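Local coordinates for D-isomer specific 2-hydroxyacid dehydrogenase family protein (Desulfovibrio vulgaris, PDB 5TX7), which probably catalyses the NAD-dependent interconversion of D-2-hydroxyacids and 2-oxoacids, at residues Cys115-Leu120 / Ala278-Ile283; Gly128-Thr131 / Cys137-Asp140; Ile166-Gly171 / Pro185-Phe190; Glu197-Ala202 / Ala221-Ser226; Leu287-Ala290 / Ala294-Thr297. All coordinates share one frame; numbering follows the deposited sequence.

Contact 1: Cys115-Leu120 / Ala278-Ile283; sequences CRRTAL and AKNCLI
The guanidinium of Arg117 meets Asn280 CA at its edge, near its own plane, with NH2 3.9 Å from CA. Leu282 approaches the same group obliquely, its CD1 4.1 Å from Arg117 NH1. The amide of Asn280 comes close without bonding, OD1 standing 4.2 Å from Arg117 NH2. Arg117, at positive phi, is the first residue beyond helix 100-116 to leave helical geometry, and it is also the N-cap of helix 118-126. With CG beside the backbone N (chi1 -69°) and a bend at chi2 (-81°), the chain then runs straight through CD and carries the charged end to the outermost strand 281-283 of the nucleotide-binding sheet. Leu282 runs antiparallel alongside it and also packs on Leu110 and Glu113 of helix 100-116. The second subunit borders the same region: its Asp122 accepts a hydrogen bond from Ile283 N, and its Thr118 lies against Leu282. Arg117 also touches Ser141. With no hydrogen bond or salt bridge across the two segments, their contact is one of van der Waals packing along a partly exposed seam, and neither appears to supply a counter-charge.

Contact 2: Gly128-Thr131 / Cys137-Asp140; sequences GAWT and CFWD
In the arm that reaches out from the nucleotide-binding domain towards the second subunit, Phe138 of the returning loop packs against Ala129 and Trp130 at the start of helix 129-132. The rings of Phe138 and Trp130 form an offset edge-to-face pair: the edge of Phe138 points to the face of the five-membered indole ring, with centroids 5.8 Å apart and planes at 64°. Phe138 CE1 lies 3.9 Å from Trp130 CB, while its CZ touches Ala129 CB at 3.7 Å. The carbonyl oxygen of Ala129 sits over one face of the phenyl ring. Phe138 adopts chi1 76°, with CG between its backbone N and carbonyl carbon, and this turns the ring back onto the helix. Trp130 NE1 passes 4.1 Å from Cys137 CA, and its N-H is taken by Trp136 O just before the loop segment. Gly128, at positive phi, closes helix 118-126 with a Schellman motif and serves as N-cap of the next helix; Thr131 OG1 donates to its carbonyl oxygen at 2.6 Å. Asp140 ties the loop back to Arg124 by a salt bridge. Pro269 of the second subunit lies on Trp130, and Pro285 of that subunit covers Cys137 and Phe138. Such a helix-loop extension, folded on itself and packed against the partner chain, is consistent with the dimerisation arm of D-2-hydroxyacid dehydrogenases.

Contact 3: Ile166-Gly171 / Pro185-Phe190; sequences IANALG and PDYRPF
At the rim of the Rossmann domain, where helix 158-169 ends beside the loop leading to edge strand 190-192, Asn168 lies over the ring of Tyr187. Asn168 CB makes a CH-pi contact 4.0 Å from the centroid of the Tyr187 ring and 24° off its normal, and its CG also lies close to Tyr187 CD1. CB itself is 3.7 Å from CD1, displaced towards the rim of the ring. Asn168 has CG anti to its backbone N (chi1 173°), and its amide continues past Tyr187 CB at an inclination of 27° to the ring. The opposite face of the tyrosine is met by Pro185 CG, so each face has an aliphatic group toward its rim. Arg188 fixes the loop from within. Its NH1 donates to Pro185 O at 3.0 Å and, more directly, to Tyr187 O at 2.9 Å, while NH2 forms a salt bridge with Asp184. The peptide before Pro189 is cis, just ahead of strand 190-192. On the helix side, Gly171 at positive phi is the C-prime residue of a Schellman motif, its N bonded to Asn168 O at 2.9 Å. Ala169 and Leu170 there meet the second subunit. Strand 150-154, helix 158-169 and strand 173-177 form a Rossmann-type beta-alpha-beta unit whose glycine-rich turn, between first strand and helix, fits the GxGxxG pattern.

Contact 4: Glu197-Ala202 / Ala221-Ser226; sequences ELFTSA and ARRLAS
The hydroxyl of Ser226 rests against Phe199 CB (OG to CB 3.5 Å) while turning back onto the backbone of helix 221-225 to donate to Arg223 O, OG to O 2.7 Å. Beside it Thr200 CG2 meets Ser226 CB at 3.8 Å. A water joins the two backbones by donating both its protons, to Thr200 O at 2.7 Å and to Ser226 O at 3.0 Å. The apolar centre is the stem of Arg223, laid over one face of the Phe199 ring. Its CB makes a CH-pi contact 4.0 Å from the ring centroid and 16° off the normal. From there the extended chain passes CD by CD1 and CE1 of Phe199, and the guanidinium ends nearly parallel to the ring, the planes 16° apart. That charged end forms a salt bridge through NE with Asp196 OD1, an oxygen shared with Arg222 NH1, so the carboxylate probably offsets the closeness of the two arginines; Arg223 NH1 bonds to Leu218 O. Phe199 also packs on Val205. Helices 195-201 and 221-225 each connect parallel strands, 190-192 to 204-207 and 204-207 to 231-235, and their packing is that of successive beta-alpha-beta crossovers in a Rossmann domain.

Contact 5: Leu287-Ala290 / Ala294-Thr297; sequences LAWA and ARRT
Arg295 reaches back from helix 292-310 to the preceding turn, where its NE donates to Ala290 O at 2.9 Å. The N-H points almost straight at the oxygen (174°), and the oxygen lies in the guanidinium plane, although the donor stands well above the carbonyl plane. The arginine gets there by leaving the helix with CG beside its backbone N, extending to CD, then bending at chi3 (-65°). That kink brings NE, rather than a terminal nitrogen, to the carbonyl. A water accepts from Arg295 NH2 at 2.8 Å and also lies close to Ala290 O; that second, short contact is less certain.

The aliphatic part of the chain is used as well: Arg295 CG lies 3.7 Å from CZ3 of Trp289, and CD 3.8 Å from that carbon. The indole and the guanidinium are close to perpendicular. Trp289 holds chi1 66°, its CG between the backbone N and the carbonyl carbon, so the indole folds over its own neighbour and one face is centred on Ala290 CB. Residues Leu287-Ala290 form a type I turn, closed by Ala290 N to Leu287 O at 3.2 Å. It joins edge strand 281-283 to helix 292-310, which runs from the nucleotide-binding domain towards the other domain, where Arg295 NH1 forms a salt bridge with Asp16 and a hydrogen bond with Leu12 O. Trp289 NE1 bonds to His286 O, and its ring meets Trp136 of the second subunit. Ala294 CB sits 3.4 Å from Trp289 O.

How the contacts relate
Contact 1 opens first along the chain, at the junction of helices 100-116 and 118-126, and closes last but one, on strand 281-283; the long loop between encloses contacts 2, 3 and 4, which follow in series without crossing. Contact 2 closes a short loop that includes the end of helix 129-132 in the arm, its centre about 17 Å from that of contact 1. Contact 3 joins the end of helix 158-169 to the loop before one edge strand of the Rossmann sheet, and contact 4 pairs two later connecting helices. Contact 5 begins just after contact 1 closes, tying the turn beyond the other edge strand to helix 292-310. All but contact 4 touch the second subunit.

Contact 1: Cys115-Leu120 / Ala278-Ile283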
# COMPACT_ATOMS: atom_id res chain seq x y z
N CYS A 115 -2.43 -2.92 -8.29
CA CYS A 115 -2.24 -4.36 -8.27
C CYS A 115 -3.35 -5.16 -7.60
O CYS A 115 -3.68 -6.26 -8.05
CB CYS A 115 -0.91 -4.73 -7.64
SG CYS A 115 0.44 -4.26 -8.75
N ARG A 116 -3.93 -4.59 -6.54
CA ARG A 116 -5.00 -5.25 -5.76
C ARG A 116 -6.36 -4.55 -5.87
O ARG A 116 -7.39 -5.20 -5.70
CB ARG A 116 -4.60 -5.30 -4.28
CG ARG A 116 -3.16 -5.75 -4.01
CD ARG A 116 -2.89 -7.13 -4.59
NE ARG A 116 -3.60 -8.18 -3.85
CZ ARG A 116 -3.06 -9.15 -3.12
NH1 ARG A 116 -1.73 -9.26 -2.97
NH2 ARG A 116 -3.86 -10.02 -2.53
N ARG A 117 -6.39 -3.24 -6.15
CA ARG A 117 -7.64 -2.51 -6.27
C ARG A 117 -8.50 -2.67 -5.02
O ARG A 117 -9.67 -3.00 -5.12
CB ARG A 117 -8.38 -2.93 -7.55
CG ARG A 117 -7.71 -2.49 -8.85
CD ARG A 117 -8.05 -1.05 -9.15
NE ARG A 117 -7.42 -0.55 -10.36
CZ ARG A 117 -7.42 0.74 -10.76
NH1 ARG A 117 -7.99 1.70 -10.02
NH2 ARG A 117 -6.83 1.08 -11.90
N THR A 118 -7.91 -2.42 -3.84
CA THR A 118 -8.65 -2.67 -2.58
C THR A 118 -9.86 -1.80 -2.47
O THR A 118 -10.91 -2.26 -2.05
CB THR A 118 -7.82 -2.45 -1.32
OG1 THR A 118 -7.27 -1.13 -1.34
CG2 THR A 118 -6.71 -3.49 -1.22
N ALA A 119 -9.72 -0.53 -2.85
CA ALA A 119 -10.82 0.43 -2.76
C ALA A 119 -11.97 0.12 -3.72
O ALA A 119 -13.13 0.36 -3.39
CB ALA A 119 -10.31 1.85 -2.99
N LEU A 120 -11.63 -0.38 -4.90
CA LEU A 120 -12.66 -0.87 -5.83
C LEU A 120 -13.48 -1.99 -5.18
O LEU A 120 -14.68 -1.91 -5.11
CB LEU A 120 -12.04 -1.35 -7.14
CG LEU A 120 -12.99 -2.05 -8.12
CD1 LEU A 120 -14.13 -1.13 -8.53
CD2 LEU A 120 -12.24 -2.54 -9.36
N ALA A 278 -8.02 8.00 -19.95
CA ALA A 278 -7.29 6.74 -20.16
C ALA A 278 -7.72 5.69 -19.14
O ALA A 278 -7.92 6.02 -17.96
CB ALA A 278 -5.78 6.97 -20.04
N LYS A 279 -7.85 4.45 -19.58
CA LYS A 279 -8.14 3.35 -18.66
C LYS A 279 -6.95 3.01 -17.75
O LYS A 279 -5.82 3.34 -18.07
CB LYS A 279 -8.65 2.12 -19.41
CG LYS A 279 -7.64 1.38 -20.27
CD LYS A 279 -8.39 0.39 -21.17
CE LYS A 279 -7.49 -0.71 -21.70
NZ LYS A 279 -8.26 -1.50 -22.71
N ASN A 280 -7.23 2.40 -16.60
CA ASN A 280 -6.24 1.97 -15.60
C ASN A 280 -5.25 3.05 -15.17
O ASN A 280 -4.09 2.78 -14.89
CB ASN A 280 -5.46 0.76 -16.13
CG ASN A 280 -6.36 -0.41 -16.46
OD1 ASN A 280 -7.22 -0.77 -15.66
ND2 ASN A 280 -6.16 -1.01 -17.63
N CYS A 281 -5.72 4.30 -15.12
CA CYS A 281 -4.89 5.42 -14.71
C CYS A 281 -5.40 5.91 -13.36
O CYS A 281 -6.58 6.24 -13.22
CB CYS A 281 -4.97 6.55 -15.73
SG CYS A 281 -3.69 7.80 -15.50
N LEU A 282 -4.51 5.94 -12.38
CA LEU A 282 -4.81 6.40 -11.03
C LEU A 282 -4.09 7.74 -10.81
O LEU A 282 -2.89 7.86 -11.04
CB LEU A 282 -4.33 5.36 -10.03
CG LEU A 282 -4.84 5.43 -8.60
CD1 LEU A 282 -6.32 5.11 -8.59
CD2 LEU A 282 -4.08 4.42 -7.74
N ILE A 283 -4.84 8.75 -10.39
CA ILE A 283 -4.31 10.10 -10.28
C ILE A 283 -4.64 10.65 -8.89
O ILE A 283 -5.76 10.52 -8.40
CB ILE A 283 -4.86 11.04 -11.37
CG1 ILE A 283 -4.68 10.40 -12.75
CG2 ILE A 283 -4.15 12.39 -11.32
CD1 ILE A 283 -5.17 11.26 -13.90

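Contact 2: Gly128-Thr131 / Cys137-Asp140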
# COMPACT_ATOMS: atom_id res chain seq x y z
N GLY A 128 -23.26 -4.41 -2.72
CA GLY A 128 -23.84 -5.74 -2.54
C GLY A 128 -23.23 -6.85 -3.39
O GLY A 128 -23.89 -7.87 -3.62
N ALA A 129 -21.99 -6.68 -3.83
CA ALA A 129 -21.38 -7.62 -4.78
C ALA A 129 -20.98 -8.96 -4.14
O ALA A 129 -20.92 -9.98 -4.83
CB ALA A 129 -20.17 -6.99 -5.44
N TRP A 130 -20.70 -8.93 -2.84
CA TRP A 130 -20.31 -10.14 -2.10
C TRP A 130 -21.54 -11.06 -1.90
O TRP A 130 -21.43 -12.27 -2.07
CB TRP A 130 -19.65 -9.77 -0.76
CG TRP A 130 -18.69 -10.80 -0.20
CD1 TRP A 130 -18.53 -12.09 -0.61
CD2 TRP A 130 -17.79 -10.63 0.91
NE1 TRP A 130 -17.58 -12.72 0.15
CE2 TRP A 130 -17.11 -11.85 1.10
CE3 TRP A 130 -17.48 -9.55 1.76
CZ2 TRP A 130 -16.15 -12.04 2.10
CZ3 TRP A 130 -16.52 -9.74 2.76
CH2 TRP A 130 -15.86 -10.97 2.91
N THR A 131 -22.70 -10.48 -1.56
CA THR A 131 -23.98 -11.23 -1.52
C THR A 131 -24.38 -11.77 -2.91
O THR A 131 -24.82 -12.92 -3.03
CB THR A 131 -25.15 -10.36 -1.00
OG1 THR A 131 -25.22 -9.14 -1.75
CG2 THR A 131 -24.98 -10.01 0.48
N CYS A 137 -15.83 -15.93 -2.11
CA CYS A 137 -15.05 -14.72 -2.37
C CYS A 137 -15.23 -14.34 -3.84
O CYS A 137 -15.86 -15.07 -4.61
CB CYS A 137 -13.58 -14.99 -2.09
SG CYS A 137 -12.87 -16.28 -3.14
N PHE A 138 -14.68 -13.20 -4.22
CA PHE A 138 -14.67 -12.77 -5.62
C PHE A 138 -13.60 -11.69 -5.85
O PHE A 138 -13.05 -11.14 -4.90
CB PHE A 138 -16.05 -12.24 -6.06
CG PHE A 138 -16.37 -10.86 -5.54
CD1 PHE A 138 -16.89 -10.68 -4.26
CD2 PHE A 138 -16.11 -9.74 -6.32
CE1 PHE A 138 -17.14 -9.42 -3.77
CE2 PHE A 138 -16.35 -8.47 -5.83
CZ PHE A 138 -16.87 -8.31 -4.55
N TRP A 139 -13.34 -11.39 -7.12
CA TRP A 139 -12.50 -10.26 -7.51
C TRP A 139 -12.88 -9.82 -8.92
O TRP A 139 -13.01 -10.65 -9.81
CB TRP A 139 -10.99 -10.55 -7.35
CG TRP A 139 -10.45 -11.76 -8.07
CD1 TRP A 139 -9.98 -11.83 -9.36
CD2 TRP A 139 -10.30 -13.08 -7.52
NE1 TRP A 139 -9.57 -13.12 -9.65
CE2 TRP A 139 -9.76 -13.90 -8.54
CE3 TRP A 139 -10.59 -13.65 -6.27
CZ2 TRP A 139 -9.50 -15.26 -8.34
CZ3 TRP A 139 -10.34 -14.99 -6.08
CH2 TRP A 139 -9.79 -15.78 -7.11
N ASP A 140 -13.15 -8.53 -9.07
CA ASP A 140 -13.35 -7.87 -10.37
C ASP A 140 -12.04 -7.48 -11.07
O ASP A 140 -12.05 -7.04 -12.21
CB ASP A 140 -14.24 -6.62 -10.21
CG ASP A 140 -15.65 -6.94 -9.67
OD1 ASP A 140 -16.03 -8.14 -9.57
OD2 ASP A 140 -16.37 -5.97 -9.37

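Contact 3: Ile166-Gly171 / Pro185-Phe190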
# COMPACT_ATOMS: atom_id res chain seq x y z
N ILE A 166 12.27 -0.69 -0.18
CA ILE A 166 10.92 -1.22 -0.02
C ILE A 166 10.67 -2.31 -1.06
O ILE A 166 10.23 -3.42 -0.71
CB ILE A 166 9.86 -0.11 -0.10
CG1 ILE A 166 10.02 0.84 1.10
CG2 ILE A 166 8.46 -0.70 -0.11
CD1 ILE A 166 9.34 2.19 0.92
N ALA A 167 10.99 -1.99 -2.31
CA ALA A 167 10.85 -2.96 -3.42
C ALA A 167 11.54 -4.28 -3.12
O ALA A 167 10.97 -5.37 -3.31
CB ALA A 167 11.41 -2.36 -4.71
N ASN A 168 12.79 -4.19 -2.68
CA ASN A 168 13.53 -5.39 -2.29
C ASN A 168 12.76 -6.22 -1.26
O ASN A 168 12.60 -7.42 -1.43
CB ASN A 168 14.90 -5.04 -1.75
CG ASN A 168 15.62 -6.26 -1.18
OD1 ASN A 168 16.12 -7.10 -1.94
ND2 ASN A 168 15.64 -6.38 0.15
N ALA A 169 12.26 -5.56 -0.22
CA ALA A 169 11.54 -6.25 0.84
C ALA A 169 10.24 -6.90 0.36
O ALA A 169 9.83 -7.91 0.90
CB ALA A 169 11.27 -5.30 1.98
N LEU A 170 9.61 -6.33 -0.66
CA LEU A 170 8.45 -6.96 -1.29
C LEU A 170 8.82 -8.09 -2.29
O LEU A 170 7.96 -8.54 -3.04
CB LEU A 170 7.61 -5.90 -2.02
CG LEU A 170 6.95 -4.85 -1.15
CD1 LEU A 170 6.69 -3.62 -1.99
CD2 LEU A 170 5.66 -5.35 -0.51
N GLY A 171 10.09 -8.51 -2.34
CA GLY A 171 10.54 -9.56 -3.26
C GLY A 171 10.78 -9.16 -4.70
O GLY A 171 10.83 -10.02 -5.56
N PRO A 185 23.63 -0.09 -2.73
CA PRO A 185 22.90 -0.44 -1.51
C PRO A 185 23.25 -1.83 -1.00
O PRO A 185 23.90 -2.61 -1.71
CB PRO A 185 21.45 -0.39 -1.94
CG PRO A 185 21.48 -0.72 -3.37
CD PRO A 185 22.78 -0.23 -3.92
N ASP A 186 22.82 -2.13 0.22
CA ASP A 186 23.16 -3.39 0.88
C ASP A 186 22.02 -4.40 0.75
O ASP A 186 21.49 -4.90 1.75
CB ASP A 186 23.52 -3.13 2.36
N TYR A 187 21.61 -4.67 -0.50
CA TYR A 187 20.61 -5.71 -0.79
C TYR A 187 20.77 -6.20 -2.23
O TYR A 187 21.25 -5.48 -3.10
CB TYR A 187 19.18 -5.23 -0.53
CG TYR A 187 18.72 -4.04 -1.36
CD1 TYR A 187 18.36 -4.20 -2.70
CD2 TYR A 187 18.66 -2.75 -0.81
CE1 TYR A 187 17.98 -3.12 -3.46
CE2 TYR A 187 18.27 -1.67 -1.57
CZ TYR A 187 17.93 -1.87 -2.90
OH TYR A 187 17.54 -0.81 -3.65
N ARG A 188 20.36 -7.44 -2.46
CA ARG A 188 20.38 -8.03 -3.78
C ARG A 188 19.06 -8.76 -4.03
O ARG A 188 18.42 -9.16 -3.07
CB ARG A 188 21.57 -8.99 -3.87
CG ARG A 188 22.93 -8.30 -3.77
CD ARG A 188 23.18 -7.31 -4.92
NE ARG A 188 24.52 -6.74 -4.87
CZ ARG A 188 24.88 -5.57 -4.33
NH1 ARG A 188 24.00 -4.75 -3.74
NH2 ARG A 188 26.17 -5.23 -4.38
N PRO A 189 18.62 -8.92 -5.28
CA PRO A 189 19.32 -8.46 -6.50
C PRO A 189 19.19 -6.96 -6.74
O PRO A 189 18.09 -6.41 -6.63
CB PRO A 189 18.59 -9.23 -7.62
CG PRO A 189 17.82 -10.31 -6.91
CD PRO A 189 17.41 -9.68 -5.62
N PHE A 190 20.32 -6.33 -7.03
CA PHE A 190 20.37 -4.92 -7.39
C PHE A 190 21.39 -4.74 -8.48
O PHE A 190 22.41 -5.41 -8.46
CB PHE A 190 20.76 -4.05 -6.20
CG PHE A 190 20.99 -2.62 -6.57
CD1 PHE A 190 19.92 -1.76 -6.70
CD2 PHE A 190 22.27 -2.14 -6.83
CE1 PHE A 190 20.11 -0.43 -7.07
CE2 PHE A 190 22.47 -0.81 -7.19
CZ PHE A 190 21.38 0.05 -7.31

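Contact 4: Glu197-Ala202 / Ala221-Ser226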
# COMPACT_ATOMS: atom_id res chain seq x y z
N GLU A 197 18.04 0.49 -21.05
CA GLU A 197 18.03 -0.84 -20.44
C GLU A 197 17.02 -0.96 -19.30
O GLU A 197 16.40 -2.02 -19.12
CB GLU A 197 19.45 -1.16 -19.93
CG GLU A 197 19.69 -2.58 -19.42
CD GLU A 197 21.12 -2.78 -18.90
OE1 GLU A 197 22.03 -1.94 -19.20
OE2 GLU A 197 21.34 -3.79 -18.18
N LEU A 198 16.85 0.12 -18.53
CA LEU A 198 15.86 0.16 -17.45
C LEU A 198 14.48 -0.11 -18.00
O LEU A 198 13.79 -0.98 -17.49
CB LEU A 198 15.89 1.49 -16.69
CG LEU A 198 15.05 1.62 -15.40
CD1 LEU A 198 15.67 2.61 -14.43
CD2 LEU A 198 13.61 2.03 -15.64
N PHE A 199 14.08 0.60 -19.06
CA PHE A 199 12.74 0.41 -19.65
C PHE A 199 12.49 -0.96 -20.29
O PHE A 199 11.36 -1.46 -20.21
CB PHE A 199 12.38 1.53 -20.64
CG PHE A 199 11.98 2.79 -19.95
CD1 PHE A 199 12.94 3.73 -19.58
CD2 PHE A 199 10.65 3.02 -19.60
CE1 PHE A 199 12.58 4.88 -18.91
CE2 PHE A 199 10.29 4.18 -18.96
CZ PHE A 199 11.26 5.11 -18.60
N THR A 200 13.52 -1.59 -20.89
CA THR A 200 13.34 -2.92 -21.46
C THR A 200 13.26 -4.01 -20.38
O THR A 200 12.65 -5.04 -20.61
CB THR A 200 14.41 -3.31 -22.53
OG1 THR A 200 15.68 -3.52 -21.93
CG2 THR A 200 14.57 -2.29 -23.61
N SER A 201 13.86 -3.78 -19.21
CA SER A 201 13.95 -4.81 -18.16
C SER A 201 12.97 -4.66 -17.00
O SER A 201 12.74 -5.61 -16.29
CB SER A 201 15.36 -4.84 -17.57
OG SER A 201 16.30 -5.18 -18.57
N ALA A 202 12.41 -3.47 -16.80
CA ALA A 202 11.55 -3.19 -15.66
C ALA A 202 10.09 -3.52 -15.93
O ALA A 202 9.54 -3.16 -16.96
CB ALA A 202 11.66 -1.74 -15.26
N ALA A 221 7.11 7.80 -26.29
CA ALA A 221 6.58 6.69 -27.08
C ALA A 221 7.58 5.56 -27.29
O ALA A 221 7.19 4.40 -27.22
CB ALA A 221 6.06 7.19 -28.43
N ARG A 222 8.86 5.90 -27.53
CA ARG A 222 9.92 4.92 -27.82
C ARG A 222 10.28 4.04 -26.63
O ARG A 222 10.40 2.82 -26.78
CB ARG A 222 11.20 5.60 -28.31
CG ARG A 222 12.31 4.63 -28.72
CD ARG A 222 13.61 5.33 -29.07
NE ARG A 222 14.08 6.17 -27.97
CZ ARG A 222 14.92 5.81 -27.00
NH1 ARG A 222 15.21 6.70 -26.06
NH2 ARG A 222 15.48 4.61 -26.94
N ARG A 223 10.47 4.65 -25.46
CA ARG A 223 10.75 3.88 -24.25
C ARG A 223 9.55 3.05 -23.82
O ARG A 223 9.73 1.93 -23.31
CB ARG A 223 11.19 4.78 -23.12
CG ARG A 223 12.69 4.94 -23.14
CD ARG A 223 13.17 6.24 -22.56
NE ARG A 223 14.55 6.49 -22.96
CZ ARG A 223 15.17 7.66 -22.83
NH1 ARG A 223 14.56 8.70 -22.28
NH2 ARG A 223 16.41 7.80 -23.26
N LEU A 224 8.35 3.59 -24.03
CA LEU A 224 7.11 2.84 -23.75
C LEU A 224 6.99 1.60 -24.64
O LEU A 224 6.70 0.52 -24.15
CB LEU A 224 5.87 3.72 -23.88
CG LEU A 224 5.67 4.80 -22.80
CD1 LEU A 224 4.58 5.76 -23.27
CD2 LEU A 224 5.33 4.18 -21.46
N ALA A 225 7.27 1.76 -25.94
CA ALA A 225 7.28 0.63 -26.88
C ALA A 225 8.30 -0.45 -26.51
O ALA A 225 8.10 -1.62 -26.83
CB ALA A 225 7.58 1.13 -28.28
N SER A 226 9.38 -0.07 -25.84
CA SER A 226 10.39 -1.02 -25.38
C SER A 226 9.96 -1.85 -24.17
O SER A 226 10.58 -2.87 -23.88
CB SER A 226 11.73 -0.30 -25.09
OG SER A 226 11.76 0.27 -23.80
O HOH W 1 11.32 -5.57 -22.93

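Contact 5: Leu287-Ala290 / Ala294-Thr297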
# COMPACT_ATOMS: atom_id res chain seq x y z
N LEU A 287 -0.09 15.27 -3.73
CA LEU A 287 -0.11 15.11 -2.28
C LEU A 287 0.88 14.05 -1.77
O LEU A 287 0.80 13.65 -0.62
CB LEU A 287 -1.55 14.79 -1.83
CG LEU A 287 -2.27 13.56 -2.38
CD1 LEU A 287 -1.60 12.26 -1.99
CD2 LEU A 287 -3.72 13.52 -1.93
N ALA A 288 1.80 13.60 -2.60
CA ALA A 288 2.72 12.52 -2.21
C ALA A 288 3.62 12.98 -1.05
O ALA A 288 3.93 12.20 -0.15
CB ALA A 288 3.57 12.09 -3.39
N TRP A 289 4.01 14.25 -1.09
CA TRP A 289 4.82 14.94 -0.06
C TRP A 289 4.18 15.16 1.29
O TRP A 289 4.85 15.60 2.23
CB TRP A 289 5.20 16.35 -0.58
CG TRP A 289 3.98 17.25 -0.73
CD1 TRP A 289 3.11 17.27 -1.78
CD2 TRP A 289 3.49 18.20 0.23
NE1 TRP A 289 2.11 18.19 -1.54
CE2 TRP A 289 2.31 18.77 -0.31
CE3 TRP A 289 3.93 18.63 1.49
CZ2 TRP A 289 1.58 19.76 0.35
CZ3 TRP A 289 3.19 19.61 2.16
CH2 TRP A 289 2.02 20.16 1.59
N ALA A 290 2.88 14.91 1.39
CA ALA A 290 2.03 15.59 2.38
C ALA A 290 1.58 14.77 3.58
O ALA A 290 0.55 15.10 4.18
CB ALA A 290 0.82 16.15 1.68
N ALA A 294 5.67 14.22 7.52
CA ALA A 294 6.53 15.03 6.67
C ALA A 294 6.30 16.53 6.90
O ALA A 294 7.24 17.31 6.95
CB ALA A 294 6.32 14.67 5.20
N ARG A 295 5.04 16.92 7.04
CA ARG A 295 4.69 18.30 7.31
C ARG A 295 5.19 18.75 8.69
O ARG A 295 5.68 19.86 8.85
CB ARG A 295 3.18 18.51 7.10
CG ARG A 295 2.81 18.42 5.62
CD ARG A 295 1.34 18.59 5.28
NE ARG A 295 0.48 17.53 5.80
CZ ARG A 295 -0.28 17.59 6.90
NH1 ARG A 295 -0.29 18.66 7.69
NH2 ARG A 295 -1.04 16.55 7.23
N ARG A 296 5.10 17.87 9.66
CA ARG A 296 5.68 18.08 10.99
C ARG A 296 7.20 18.32 10.91
O ARG A 296 7.74 19.22 11.56
CB ARG A 296 5.38 16.87 11.89
CG ARG A 296 4.81 17.17 13.26
CD ARG A 296 4.09 15.95 13.87
N THR A 297 7.88 17.53 10.08
CA THR A 297 9.32 17.66 9.89
C THR A 297 9.65 18.97 9.17
O THR A 297 10.59 19.68 9.54
CB THR A 297 9.85 16.45 9.08
OG1 THR A 297 9.66 15.25 9.86
CG2 THR A 297 11.34 16.60 8.72
O HOH W 2 -1.87 15.15 4.98